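USG-1 protein homolog (Pseudomonas aeruginosa, PDB 2HJS) is probably a dimeric NAD- or NADP-dependent oxidoreductase of the aspartate-semialdehyde dehydrogenase family, acting on aldehyde or oxo groups. Local coordinates at residues L156-S161 with F244-V250; F197-V203 with T236-P241; R89-V95 with Q122-L128. The contacts are given in a common frame with arbitrary orientation. Residues are numbered along the deposited sequence.

Contact 1: residues L156-S161 with F244-V250; sequences LTACLS and FGDSLSV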
ATOM      1  N   LEU A 156       6.940  -8.001   1.999  1.00 51.45           N
ATOM      2  CA  LEU A 156       5.751  -7.859   1.176  1.00 51.50           C
ATOM      3  C   LEU A 156       4.754  -6.909   1.824  1.00 51.52           C
ATOM      4  O   LEU A 156       4.370  -7.092   2.978  1.00 52.09           O
ATOM      5  CB  LEU A 156       5.103  -9.220   0.932  1.00 50.74           C
ATOM      6  CG  LEU A 156       3.695  -9.252   0.329  1.00 52.24           C
ATOM      7  CD1 LEU A 156       3.662  -8.737  -1.143  1.00 48.49           C
ATOM      8  CD2 LEU A 156       3.149 -10.673   0.416  1.00 51.01           C
ATOM      9  N   THR A 157       4.350  -5.881   1.082  1.00 51.60           N
ATOM     10  CA  THR A 157       3.177  -5.094   1.445  1.00 51.83           C
ATOM     11  C   THR A 157       2.131  -5.359   0.365  1.00 51.86           C
ATOM     12  O   THR A 157       2.300  -4.954  -0.780  1.00 52.32           O
ATOM     13  CB  THR A 157       3.469  -3.587   1.505  1.00 52.06           C
ATOM     14  OG1 THR A 157       4.515  -3.342   2.451  1.00 53.91           O
ATOM     15  CG2 THR A 157       2.219  -2.806   1.926  1.00 51.57           C
ATOM     16  N   ALA A 158       1.051  -6.031   0.728  1.00 50.92           N
ATOM     17  CA  ALA A 158       0.037  -6.385  -0.240  1.00 51.91           C
ATOM     18  C   ALA A 158      -1.162  -5.472  -0.092  1.00 52.13           C
ATOM     19  O   ALA A 158      -1.723  -5.375   0.996  1.00 53.26           O
ATOM     20  CB  ALA A 158      -0.380  -7.846  -0.047  1.00 50.89           C
ATOM     21  N   CYS A 159      -1.536  -4.783  -1.162  1.00 52.10           N
ATOM     22  CA  CYS A 159      -2.732  -3.934  -1.163  1.00 52.53           C
ATOM     23  C   CYS A 159      -3.853  -4.686  -1.841  1.00 53.01           C
ATOM     24  O   CYS A 159      -3.823  -4.909  -3.065  1.00 53.10           O
ATOM     25  CB  CYS A 159      -2.466  -2.619  -1.873  1.00 53.49           C
ATOM     26  SG  CYS A 159      -1.127  -1.681  -1.058  1.00 56.63           S
ATOM     27  N   LEU A 160      -4.820  -5.108  -1.034  1.00 52.07           N
ATOM     28  CA  LEU A 160      -5.864  -6.015  -1.478  1.00 52.62           C
ATOM     29  C   LEU A 160      -7.086  -5.206  -1.900  1.00 51.50           C
ATOM     30  O   LEU A 160      -7.445  -4.238  -1.236  1.00 51.36           O
ATOM     31  CB  LEU A 160      -6.244  -6.977  -0.337  1.00 52.09           C
ATOM     32  CG  LEU A 160      -5.481  -8.306  -0.213  1.00 54.11           C
ATOM     33  CD1 LEU A 160      -4.026  -8.122  -0.115  1.00 55.17           C
ATOM     34  CD2 LEU A 160      -5.970  -9.144   0.999  1.00 53.58           C
ATOM     35  N   SER A 161      -7.714  -5.608  -2.996  1.00 50.68           N
ATOM     36  CA  SER A 161      -9.000  -5.038  -3.416  1.00 50.46           C
ATOM     37  C   SER A 161     -10.135  -5.630  -2.576  1.00 50.94           C
ATOM     38  O   SER A 161      -9.951  -6.670  -1.931  1.00 51.37           O
ATOM     39  CB  SER A 161      -9.249  -5.407  -4.869  1.00 50.34           C
ATOM     40  OG  SER A 161      -9.486  -6.803  -4.990  1.00 49.53           O
ATOM     41  N   PHE A 244     -11.168  -4.792  -7.816  1.00 48.38           N
ATOM     42  CA  PHE A 244     -10.600  -6.060  -8.265  1.00 47.95           C
ATOM     43  C   PHE A 244      -9.064  -5.983  -8.404  1.00 48.61           C
ATOM     44  O   PHE A 244      -8.524  -4.936  -8.819  1.00 48.75           O
ATOM     45  CB  PHE A 244     -11.206  -6.424  -9.626  1.00 48.05           C
ATOM     46  CG  PHE A 244     -12.703  -6.480  -9.635  1.00 47.11           C
ATOM     47  CD1 PHE A 244     -13.441  -5.524 -10.323  1.00 48.73           C
ATOM     48  CD2 PHE A 244     -13.376  -7.493  -8.961  1.00 50.25           C
ATOM     49  CE1 PHE A 244     -14.841  -5.563 -10.333  1.00 48.72           C
ATOM     50  CE2 PHE A 244     -14.800  -7.554  -8.973  1.00 51.29           C
ATOM     51  CZ  PHE A 244     -15.518  -6.592  -9.648  1.00 48.60           C
ATOM     52  N   GLY A 245      -8.375  -7.081  -8.072  1.00 48.44           N
ATOM     53  CA  GLY A 245      -6.931  -7.228  -8.326  1.00 48.28           C
ATOM     54  C   GLY A 245      -6.069  -7.061  -7.091  1.00 49.29           C
ATOM     55  O   GLY A 245      -6.421  -6.290  -6.186  1.00 49.12           O
ATOM     56  N   ASP A 246      -4.957  -7.800  -7.032  1.00 49.45           N
ATOM     57  CA  ASP A 246      -3.953  -7.613  -5.972  1.00 50.08           C
ATOM     58  C   ASP A 246      -2.838  -6.717  -6.492  1.00 49.69           C
ATOM     59  O   ASP A 246      -2.413  -6.900  -7.622  1.00 50.65           O
ATOM     60  CB  ASP A 246      -3.331  -8.954  -5.576  1.00 50.08           C
ATOM     61  CG  ASP A 246      -4.326  -9.895  -4.941  1.00 53.36           C
ATOM     62  OD1 ASP A 246      -5.251  -9.439  -4.203  1.00 53.75           O
ATOM     63  OD2 ASP A 246      -4.171 -11.105  -5.186  1.00 56.52           O
ATOM     64  N   SER A 247      -2.389  -5.754  -5.685  1.00 48.68           N
ATOM     65  CA  SER A 247      -1.234  -4.911  -5.992  1.00 48.66           C
ATOM     66  C   SER A 247      -0.152  -5.145  -4.918  1.00 48.60           C
ATOM     67  O   SER A 247      -0.374  -4.853  -3.752  1.00 47.74           O
ATOM     68  CB  SER A 247      -1.633  -3.423  -6.004  1.00 49.00           C
ATOM     69  OG  SER A 247      -2.711  -3.197  -6.908  1.00 50.07           O
ATOM     70  N   LEU A 248       1.004  -5.673  -5.304  1.00 48.18           N
ATOM     71  CA  LEU A 248       2.007  -6.075  -4.320  1.00 48.58           C
ATOM     72  C   LEU A 248       3.279  -5.248  -4.455  1.00 48.81           C
ATOM     73  O   LEU A 248       3.780  -5.077  -5.557  1.00 48.98           O
ATOM     74  CB  LEU A 248       2.376  -7.558  -4.485  1.00 48.63           C
ATOM     75  CG  LEU A 248       1.242  -8.587  -4.666  1.00 50.14           C
ATOM     76  CD1 LEU A 248       1.833  -9.993  -4.763  1.00 48.69           C
ATOM     77  CD2 LEU A 248       0.251  -8.498  -3.502  1.00 52.18           C
ATOM     78  N   SER A 249       3.793  -4.756  -3.332  1.00 48.47           N
ATOM     79  CA  SER A 249       5.092  -4.112  -3.311  1.00 49.49           C
ATOM     80  C   SER A 249       6.061  -5.003  -2.538  1.00 49.57           C
ATOM     81  O   SER A 249       5.881  -5.278  -1.357  1.00 48.48           O
ATOM     82  CB  SER A 249       4.993  -2.719  -2.694  1.00 49.26           C
ATOM     83  OG  SER A 249       6.291  -2.169  -2.591  1.00 53.26           O
ATOM     84  N   VAL A 250       7.082  -5.477  -3.245  1.00 50.65           N
ATOM     85  CA  VAL A 250       8.008  -6.478  -2.733  1.00 51.04           C
ATOM     86  C   VAL A 250       9.410  -5.877  -2.640  1.00 51.32           C
ATOM     87  O   VAL A 250       9.820  -5.147  -3.533  1.00 51.55           O
ATOM     88  CB  VAL A 250       7.999  -7.721  -3.675  1.00 52.35           C
ATOM     89  CG1 VAL A 250       8.974  -8.811  -3.198  1.00 51.93           C
ATOM     90  CG2 VAL A 250       6.551  -8.313  -3.819  1.00 50.83           C
TER
HETATM   91  O   HOH W   1      -5.034  -3.923  -5.587  1.00 35.30           O
HETATM   92  O   HOH W   2      -7.484  -8.385  -4.031  1.00 37.38           O
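Strands 156-160 and 246-250 run antiparallel, their axes approaching to 4.8 Å with N-to-C directions 164° apart. Two hydrogen-bonded pairs hold them in register. T157 and S249 exchange both backbone bonds, T157 N to S249 O at 2.9 Å and S249 N to T157 O at 3.0 Å, each almost linear. C159 and S247 repeat the pattern, with C159 N to S247 O at 2.8 Å and S247 N to C159 O at 3.1 Å. The non-hydrogen-bonded pairs L156-V250 and A158-L248 alternate with them. Beyond the C159-S247 pair, water joins the two segments: one molecule donates to C159 O (3.0 Å) and G245 O (2.8 Å) and accepts from S247 OG (2.8 Å), while a second donates to D246 OD1 (2.5 Å) and bonds S161 OG (2.7 Å). S161 OG also bonds S163. The backbone angles of G245 (phi 104°) call for glycine.

L156, A158, L248 and V250 make a largely apolar patch on one face, which L160 and the acidic D246 continue. L156 CD1 packs on L248 CB (3.8 Å) and V250 CG2 (4.0 Å), A158 CB meets L248 CD2 at 3.6 Å, and helix 133-145 covers this face at L160, D246 and V250. T157, C159, S247 and S249 make the other, small and more polar, which meets the second subunit: T157 OG1 bonds its counterpart there, and C159 and S247 pack against L199 of that subunit. Such a sheet, helices on one face and the partner subunit on the other, is characteristic of the aspartate-semialdehyde dehydrogenase dimerisation domain.

Contact 2: residues F197-V203 with T236-P241; sequences FNLLAQV and TCIQAP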
ATOM      1  N   PHE A 197     -12.736   5.425  -0.179  1.00 46.47           N
ATOM      2  CA  PHE A 197     -11.620   6.380  -0.118  1.00 45.74           C
ATOM      3  C   PHE A 197     -10.742   6.215   1.154  1.00 45.48           C
ATOM      4  O   PHE A 197     -10.226   7.186   1.688  1.00 44.93           O
ATOM      5  CB  PHE A 197     -12.149   7.820  -0.234  1.00 46.27           C
ATOM      6  CG  PHE A 197     -13.064   8.051  -1.409  1.00 46.62           C
ATOM      7  CD1 PHE A 197     -12.576   7.994  -2.714  1.00 46.29           C
ATOM      8  CD2 PHE A 197     -14.402   8.360  -1.203  1.00 47.90           C
ATOM      9  CE1 PHE A 197     -13.416   8.235  -3.808  1.00 47.50           C
ATOM     10  CE2 PHE A 197     -15.264   8.606  -2.287  1.00 47.41           C
ATOM     11  CZ  PHE A 197     -14.765   8.537  -3.593  1.00 47.09           C
ATOM     12  N   ASN A 198     -10.605   4.984   1.658  1.00 45.54           N
ATOM     13  CA  ASN A 198      -9.875   4.758   2.911  1.00 45.16           C
ATOM     14  C   ASN A 198      -8.917   3.596   2.747  1.00 44.98           C
ATOM     15  O   ASN A 198      -9.127   2.762   1.886  1.00 45.10           O
ATOM     16  CB  ASN A 198     -10.850   4.464   4.057  1.00 45.68           C
ATOM     17  CG  ASN A 198     -10.318   4.925   5.408  1.00 45.69           C
ATOM     18  OD1 ASN A 198      -9.286   5.576   5.476  1.00 46.73           O
ATOM     19  ND2 ASN A 198     -11.044   4.620   6.480  1.00 44.26           N
ATOM     20  N   LEU A 199      -7.853   3.548   3.544  1.00 45.43           N
ATOM     21  CA  LEU A 199      -6.953   2.381   3.545  1.00 45.41           C
ATOM     22  C   LEU A 199      -7.027   1.731   4.912  1.00 44.90           C
ATOM     23  O   LEU A 199      -6.785   2.403   5.927  1.00 44.02           O
ATOM     24  CB  LEU A 199      -5.503   2.778   3.195  1.00 45.71           C
ATOM     25  CG  LEU A 199      -5.267   3.148   1.720  1.00 46.86           C
ATOM     26  CD1 LEU A 199      -4.052   4.048   1.596  1.00 47.16           C
ATOM     27  CD2 LEU A 199      -5.129   1.945   0.802  1.00 46.37           C
ATOM     28  N   LEU A 200      -7.416   0.458   4.965  1.00 44.06           N
ATOM     29  CA  LEU A 200      -7.476  -0.226   6.258  1.00 44.87           C
ATOM     30  C   LEU A 200      -6.133  -0.881   6.540  1.00 45.81           C
ATOM     31  O   LEU A 200      -5.534  -1.471   5.650  1.00 45.69           O
ATOM     32  CB  LEU A 200      -8.608  -1.260   6.312  1.00 44.60           C
ATOM     33  CG  LEU A 200      -9.985  -0.849   5.770  1.00 44.31           C
ATOM     34  CD1 LEU A 200     -10.997  -1.972   6.065  1.00 42.00           C
ATOM     35  CD2 LEU A 200     -10.439   0.488   6.367  1.00 42.86           C
ATOM     36  N   ALA A 201      -5.672  -0.791   7.784  1.00 46.27           N
ATOM     37  CA  ALA A 201      -4.348  -1.311   8.142  1.00 46.97           C
ATOM     38  C   ALA A 201      -4.222  -2.829   8.049  1.00 47.68           C
ATOM     39  O   ALA A 201      -3.113  -3.347   7.914  1.00 48.58           O
ATOM     40  CB  ALA A 201      -3.967  -0.831   9.560  1.00 46.51           C
ATOM     41  N   GLN A 202      -5.350  -3.532   8.159  1.00 48.13           N
ATOM     42  CA  GLN A 202      -5.385  -4.984   8.206  1.00 48.89           C
ATOM     43  C   GLN A 202      -6.645  -5.460   7.509  1.00 49.50           C
ATOM     44  O   GLN A 202      -7.615  -4.692   7.372  1.00 49.14           O
ATOM     45  CB  GLN A 202      -5.396  -5.501   9.664  1.00 48.70           C
ATOM     46  CG  GLN A 202      -6.646  -5.165  10.435  1.00 47.23           C
ATOM     47  CD  GLN A 202      -6.391  -5.042  11.935  1.00 48.25           C
ATOM     48  OE1 GLN A 202      -5.345  -4.552  12.365  1.00 49.36           O
ATOM     49  NE2 GLN A 202      -7.333  -5.508  12.730  1.00 45.23           N
ATOM     50  N   VAL A 203      -6.633  -6.727   7.090  1.00 49.90           N
ATOM     51  CA  VAL A 203      -7.827  -7.378   6.522  1.00 50.59           C
ATOM     52  C   VAL A 203      -8.400  -8.383   7.569  1.00 51.18           C
ATOM     53  O   VAL A 203      -7.853  -9.457   7.780  1.00 52.91           O
ATOM     54  CB  VAL A 203      -7.473  -8.055   5.178  1.00 50.75           C
ATOM     55  CG1 VAL A 203      -8.654  -8.833   4.597  1.00 52.34           C
ATOM     56  CG2 VAL A 203      -6.951  -7.027   4.168  1.00 50.31           C
ATOM     57  N   THR A 236       2.465  -7.696   5.238  1.00 50.40           N
ATOM     58  CA  THR A 236       1.397  -6.820   5.645  1.00 50.17           C
ATOM     59  C   THR A 236       0.342  -6.823   4.543  1.00 50.54           C
ATOM     60  O   THR A 236       0.652  -6.557   3.375  1.00 50.11           O
ATOM     61  CB  THR A 236       1.918  -5.389   5.855  1.00 50.32           C
ATOM     62  OG1 THR A 236       3.024  -5.441   6.765  1.00 51.68           O
ATOM     63  CG2 THR A 236       0.832  -4.488   6.437  1.00 49.49           C
ATOM     64  N   CYS A 237      -0.899  -7.133   4.907  1.00 50.28           N
ATOM     65  CA  CYS A 237      -2.007  -6.984   3.964  1.00 51.32           C
ATOM     66  C   CYS A 237      -2.897  -5.823   4.355  1.00 51.57           C
ATOM     67  O   CYS A 237      -3.476  -5.794   5.445  1.00 51.93           O
ATOM     68  CB  CYS A 237      -2.831  -8.266   3.839  1.00 50.90           C
ATOM     69  SG  CYS A 237      -1.863  -9.599   3.128  1.00 52.70           S
ATOM     70  N   ILE A 238      -3.021  -4.889   3.428  1.00 51.22           N
ATOM     71  CA  ILE A 238      -3.787  -3.674   3.615  1.00 51.85           C
ATOM     72  C   ILE A 238      -5.026  -3.796   2.742  1.00 51.04           C
ATOM     73  O   ILE A 238      -4.983  -4.420   1.679  1.00 49.71           O
ATOM     74  CB  ILE A 238      -2.919  -2.476   3.159  1.00 52.59           C
ATOM     75  CG1 ILE A 238      -1.837  -2.218   4.189  1.00 52.94           C
ATOM     76  CG2 ILE A 238      -3.727  -1.198   2.916  1.00 54.15           C
ATOM     77  CD1 ILE A 238      -0.673  -1.474   3.520  1.00 58.98           C
ATOM     78  N   GLN A 239      -6.130  -3.216   3.195  1.00 50.38           N
ATOM     79  CA  GLN A 239      -7.349  -3.194   2.394  1.00 50.70           C
ATOM     80  C   GLN A 239      -7.462  -1.855   1.649  1.00 50.27           C
ATOM     81  O   GLN A 239      -7.571  -0.806   2.289  1.00 49.02           O
ATOM     82  CB  GLN A 239      -8.559  -3.340   3.308  1.00 51.25           C
ATOM     83  CG  GLN A 239      -9.857  -3.414   2.553  1.00 55.51           C
ATOM     84  CD  GLN A 239     -10.142  -4.808   2.168  1.00 63.39           C
ATOM     85  OE1 GLN A 239     -10.507  -5.629   3.017  1.00 67.87           O
ATOM     86  NE2 GLN A 239      -9.942  -5.127   0.886  1.00 67.00           N
ATOM     87  N   ALA A 240      -7.442  -1.886   0.316  1.00 49.76           N
ATOM     88  CA  ALA A 240      -7.502  -0.645  -0.478  1.00 50.18           C
ATOM     89  C   ALA A 240      -8.906  -0.424  -1.017  1.00 50.00           C
ATOM     90  O   ALA A 240      -9.646  -1.397  -1.237  1.00 49.60           O
ATOM     91  CB  ALA A 240      -6.488  -0.699  -1.640  1.00 50.28           C
ATOM     92  N   PRO A 241      -9.296   0.853  -1.235  1.00 49.75           N
ATOM     93  CA  PRO A 241     -10.631   1.031  -1.817  1.00 49.04           C
ATOM     94  C   PRO A 241     -10.587   0.801  -3.345  1.00 49.50           C
ATOM     95  O   PRO A 241     -10.738   1.740  -4.141  1.00 48.93           O
ATOM     96  CB  PRO A 241     -10.971   2.476  -1.458  1.00 49.18           C
ATOM     97  CG  PRO A 241      -9.595   3.177  -1.413  1.00 48.46           C
ATOM     98  CD  PRO A 241      -8.602   2.138  -1.000  1.00 49.03           C
TER
HETATM   99  O   HOH W   3      -4.090  -7.911   7.096  1.00 32.92           O
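A reciprocal pair of backbone hydrogen bonds joins L200 to Q239: L200 N donates to Q239 O at 3.0 Å, and Q239 N donates to L200 O at 3.1 Å. This is a single antiparallel bridge between an irregular segment, 197-203, and the end of strand 233-239. Farther along, V203 N and C237 O stand 3.7 Å apart, and a water fills the gap, accepting from V203 N and donating to C237 O, both at 2.8 Å. CA-H...O contacts lie around the bridge, from L199 CA to Q239 O and from Q202 CA to C237 O, each 3.5 Å. The Q239 amide turns elsewhere, making weak bonds to the carbonyls of L160 and S161.

Packing spreads outward from these bonds. L199 CD2 touches I238 CG2 (4.0 Å), A240 CB (3.8 Å) and P241 CD (3.9 Å), while L200 CB meets Q239 CB at 3.7 Å. V203 points toward the strand, its CG2 lying 4.3 Å from C237 CB, and it also packs on I214 of helix 213-225.

The second subunit covers much of the outer side: A201 O accepts a hydrogen bond from R298 of that chain, Q202 NE2 bonds its G279 O, N198 bonds its T283 and V285 as well as Q194 of its own chain, and L199 packs on its C159. With backbone atoms and one water making the polar links between the segments, the contact lays an irregular segment along the sheet's edge strand and lets the amides of N198 and Q202 and the carbonyl of A201 reach the dimer interface.

Contact 3: residues R89-V95 with Q122-L128; sequences RAAGCSV and QAAPFLL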
ATOM      1  N   ARG A  89     -12.285 -37.336  -1.285  1.00 53.84           N
ATOM      2  CA  ARG A  89     -11.083 -38.064  -1.695  1.00 54.23           C
ATOM      3  C   ARG A  89     -11.226 -39.565  -1.396  1.00 55.13           C
ATOM      4  O   ARG A  89     -10.803 -40.417  -2.206  1.00 55.52           O
ATOM      5  CB  ARG A  89      -9.786 -37.484  -1.102  1.00 53.79           C
ATOM      6  CG  ARG A  89      -8.745 -38.545  -0.952  1.00 54.27           C
ATOM      7  CD  ARG A  89      -7.326 -38.146  -1.164  1.00 53.60           C
ATOM      8  NE  ARG A  89      -6.675 -37.948   0.107  1.00 54.74           N
ATOM      9  CZ  ARG A  89      -5.358 -37.875   0.306  1.00 55.59           C
ATOM     10  NH1 ARG A  89      -4.486 -38.047  -0.680  1.00 55.74           N
ATOM     11  NH2 ARG A  89      -4.912 -37.659   1.523  1.00 52.96           N
ATOM     12  N   ALA A  90     -11.857 -39.889  -0.263  1.00 55.29           N
ATOM     13  CA  ALA A  90     -12.067 -41.276   0.115  1.00 55.44           C
ATOM     14  C   ALA A  90     -12.894 -41.966  -0.976  1.00 55.76           C
ATOM     15  O   ALA A  90     -12.751 -43.185  -1.205  1.00 55.61           O
ATOM     16  CB  ALA A  90     -12.791 -41.356   1.450  1.00 55.39           C
ATOM     17  N   ALA A  91     -13.746 -41.162  -1.653  1.00 55.70           N
ATOM     18  CA  ALA A  91     -14.699 -41.657  -2.655  1.00 55.65           C
ATOM     19  C   ALA A  91     -14.002 -41.875  -4.024  1.00 55.85           C
ATOM     20  O   ALA A  91     -14.628 -42.465  -5.059  1.00 56.34           O
ATOM     21  CB  ALA A  91     -15.926 -40.728  -2.749  1.00 55.41           C
ATOM     22  N   GLY A  92     -12.725 -41.410  -4.048  1.00 55.71           N
ATOM     23  CA  GLY A  92     -11.857 -41.758  -5.219  1.00 55.47           C
ATOM     24  C   GLY A  92     -11.590 -40.520  -6.035  1.00 55.31           C
ATOM     25  O   GLY A  92     -10.821 -40.532  -7.013  1.00 56.02           O
ATOM     26  N   CYS A  93     -12.191 -39.422  -5.589  1.00 55.30           N
ATOM     27  CA  CYS A  93     -12.148 -38.189  -6.310  1.00 53.90           C
ATOM     28  C   CYS A  93     -10.942 -37.338  -5.859  1.00 53.88           C
ATOM     29  O   CYS A  93     -10.769 -37.071  -4.669  1.00 53.60           O
ATOM     30  CB  CYS A  93     -13.511 -37.486  -6.130  1.00 54.55           C
ATOM     31  SG  CYS A  93     -13.522 -35.747  -6.768  1.00 55.80           S
ATOM     32  N   SER A  94     -10.097 -36.928  -6.810  1.00 52.40           N
ATOM     33  CA  SER A  94      -8.946 -36.110  -6.495  1.00 51.65           C
ATOM     34  C   SER A  94      -9.456 -34.699  -6.217  1.00 51.32           C
ATOM     35  O   SER A  94     -10.376 -34.214  -6.882  1.00 51.81           O
ATOM     36  CB  SER A  94      -7.963 -36.076  -7.659  1.00 51.32           C
ATOM     37  OG  SER A  94      -7.155 -37.228  -7.699  1.00 52.51           O
ATOM     38  N   VAL A  95      -8.874 -34.035  -5.236  1.00 51.01           N
ATOM     39  CA  VAL A  95      -9.411 -32.749  -4.810  1.00 50.14           C
ATOM     40  C   VAL A  95      -8.375 -31.679  -4.934  1.00 50.53           C
ATOM     41  O   VAL A  95      -7.237 -31.840  -4.466  1.00 51.58           O
ATOM     42  CB  VAL A  95      -9.954 -32.822  -3.365  1.00 50.01           C
ATOM     43  CG1 VAL A  95     -10.400 -31.451  -2.870  1.00 47.27           C
ATOM     44  CG2 VAL A  95     -11.105 -33.804  -3.293  1.00 48.08           C
ATOM     45  N   GLN A 122       2.914 -37.797  -3.817  1.00 67.39           N
ATOM     46  CA  GLN A 122       1.587 -38.227  -3.308  1.00 66.97           C
ATOM     47  C   GLN A 122       1.030 -39.332  -4.216  1.00 66.37           C
ATOM     48  O   GLN A 122       1.363 -39.398  -5.413  1.00 66.23           O
ATOM     49  CB  GLN A 122       0.590 -37.037  -3.208  1.00 67.37           C
ATOM     50  CG  GLN A 122      -0.118 -36.800  -1.784  1.00 67.61           C
ATOM     51  CD  GLN A 122      -1.376 -35.822  -1.787  1.00 67.24           C
ATOM     52  OE1 GLN A 122      -2.109 -35.699  -2.797  1.00 62.67           O
ATOM     53  NE2 GLN A 122      -1.637 -35.180  -0.624  1.00 63.08           N
ATOM     54  N   ALA A 123       0.199 -40.213  -3.662  1.00 65.32           N
ATOM     55  CA  ALA A 123      -0.469 -41.190  -4.501  1.00 64.78           C
ATOM     56  C   ALA A 123      -1.905 -40.782  -4.782  1.00 64.11           C
ATOM     57  O   ALA A 123      -2.590 -40.304  -3.895  1.00 64.43           O
ATOM     58  CB  ALA A 123      -0.411 -42.586  -3.877  1.00 65.28           C
ATOM     59  N   ALA A 124      -2.343 -40.980  -6.023  1.00 63.15           N
ATOM     60  CA  ALA A 124      -3.716 -40.732  -6.446  1.00 62.22           C
ATOM     61  C   ALA A 124      -4.692 -41.701  -5.767  1.00 61.16           C
ATOM     62  O   ALA A 124      -4.390 -42.880  -5.657  1.00 61.67           O
ATOM     63  CB  ALA A 124      -3.813 -40.908  -7.960  1.00 62.69           C
ATOM     64  N   PRO A 125      -5.888 -41.231  -5.358  1.00 59.96           N
ATOM     65  CA  PRO A 125      -6.470 -39.860  -5.398  1.00 58.58           C
ATOM     66  C   PRO A 125      -5.721 -38.759  -4.624  1.00 57.48           C
ATOM     67  O   PRO A 125      -5.307 -38.961  -3.484  1.00 57.83           O
ATOM     68  CB  PRO A 125      -7.883 -40.047  -4.831  1.00 58.78           C
ATOM     69  CG  PRO A 125      -7.880 -41.424  -4.171  1.00 59.61           C
ATOM     70  CD  PRO A 125      -6.844 -42.246  -4.838  1.00 58.82           C
ATOM     71  N   PHE A 126      -5.548 -37.598  -5.257  1.00 55.49           N
ATOM     72  CA  PHE A 126      -4.804 -36.503  -4.663  1.00 53.80           C
ATOM     73  C   PHE A 126      -5.705 -35.643  -3.775  1.00 53.06           C
ATOM     74  O   PHE A 126      -6.933 -35.623  -3.924  1.00 52.02           O
ATOM     75  CB  PHE A 126      -4.116 -35.661  -5.748  1.00 53.47           C
ATOM     76  CG  PHE A 126      -3.161 -36.447  -6.630  1.00 53.32           C
ATOM     77  CD1 PHE A 126      -1.823 -36.581  -6.285  1.00 52.53           C
ATOM     78  CD2 PHE A 126      -3.611 -37.059  -7.808  1.00 54.37           C
ATOM     79  CE1 PHE A 126      -0.943 -37.292  -7.095  1.00 52.90           C
ATOM     80  CE2 PHE A 126      -2.731 -37.792  -8.629  1.00 52.97           C
ATOM     81  CZ  PHE A 126      -1.397 -37.902  -8.272  1.00 52.24           C
ATOM     82  N   LEU A 127      -5.093 -34.973  -2.812  1.00 52.47           N
ATOM     83  CA  LEU A 127      -5.777 -33.943  -2.055  1.00 52.41           C
ATOM     84  C   LEU A 127      -4.802 -32.795  -1.826  1.00 52.68           C
ATOM     85  O   LEU A 127      -3.897 -32.872  -0.985  1.00 52.63           O
ATOM     86  CB  LEU A 127      -6.357 -34.512  -0.753  1.00 52.56           C
ATOM     87  CG  LEU A 127      -6.905 -33.514   0.279  1.00 52.90           C
ATOM     88  CD1 LEU A 127      -7.996 -32.609  -0.310  1.00 52.07           C
ATOM     89  CD2 LEU A 127      -7.415 -34.243   1.520  1.00 51.89           C
ATOM     90  N   LEU A 128      -4.974 -31.735  -2.613  1.00 52.60           N
ATOM     91  CA  LEU A 128      -3.993 -30.668  -2.685  1.00 51.88           C
ATOM     92  C   LEU A 128      -4.686 -29.365  -2.459  1.00 52.13           C
ATOM     93  O   LEU A 128      -5.882 -29.249  -2.722  1.00 51.89           O
ATOM     94  CB  LEU A 128      -3.354 -30.625  -4.073  1.00 52.08           C
ATOM     95  CG  LEU A 128      -2.844 -31.976  -4.582  1.00 54.08           C
ATOM     96  CD1 LEU A 128      -2.705 -31.950  -6.084  1.00 53.76           C
ATOM     97  CD2 LEU A 128      -1.543 -32.344  -3.882  1.00 52.03           C
TER
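Strands 94-97 and 127-129, joined through helix 112-115, form a parallel beta-alpha-beta unit at one edge of the Rossmann-like sheet, and R89, P125 and V95 bury the most surface where they meet. R89, near the C-terminal end of helix 78-90, reaches across to the other segment: NH1 donates to P125 O at 3.1 Å, near the guanidinium plane, while L127 CB covers one face of the group, 3.6 Å from NE. P125, preceded by a cis peptide bond, sets its CB 3.7 Å from G92 O; G92 ends the helix in a Schellman motif, with a positive phi. V95 pairs with L127 in the parallel register, V95 N donating to F126 O (2.8 Å) and L128 N to V95 O (2.9 Å), and the two side chains touch at V95 CB and L127 CD1 (3.6 Å). Just before the strands pair, the hydroxyl of S94 accepts a hydrogen bond from the backbone, F126 N to S94 OG at 2.9 Å.

In the fold
Contacts 1 and 2 belong to one sheet of the dimerisation domain, their centres 10 Å apart. Strand 151-160 lies between strands 233-239 and 246-254, and the contacts meet directly where A158 N approaches T236 O at 2.7 Å and A158 O approaches I238 N at 2.8 Å, both probable hydrogen bonds. Across the dimer the two contacts of opposite subunits meet, C159 of one chain against L199 of the other. Contact 3 stands apart in the Rossmann-like sheet, on the opposite side of the chain's centre, its nearest atoms about 18 Å from contact 1 and about 21 Å from contact 2. In contact 1 the F244 side chain lies beside a bound dioxane, probably from crystallisation.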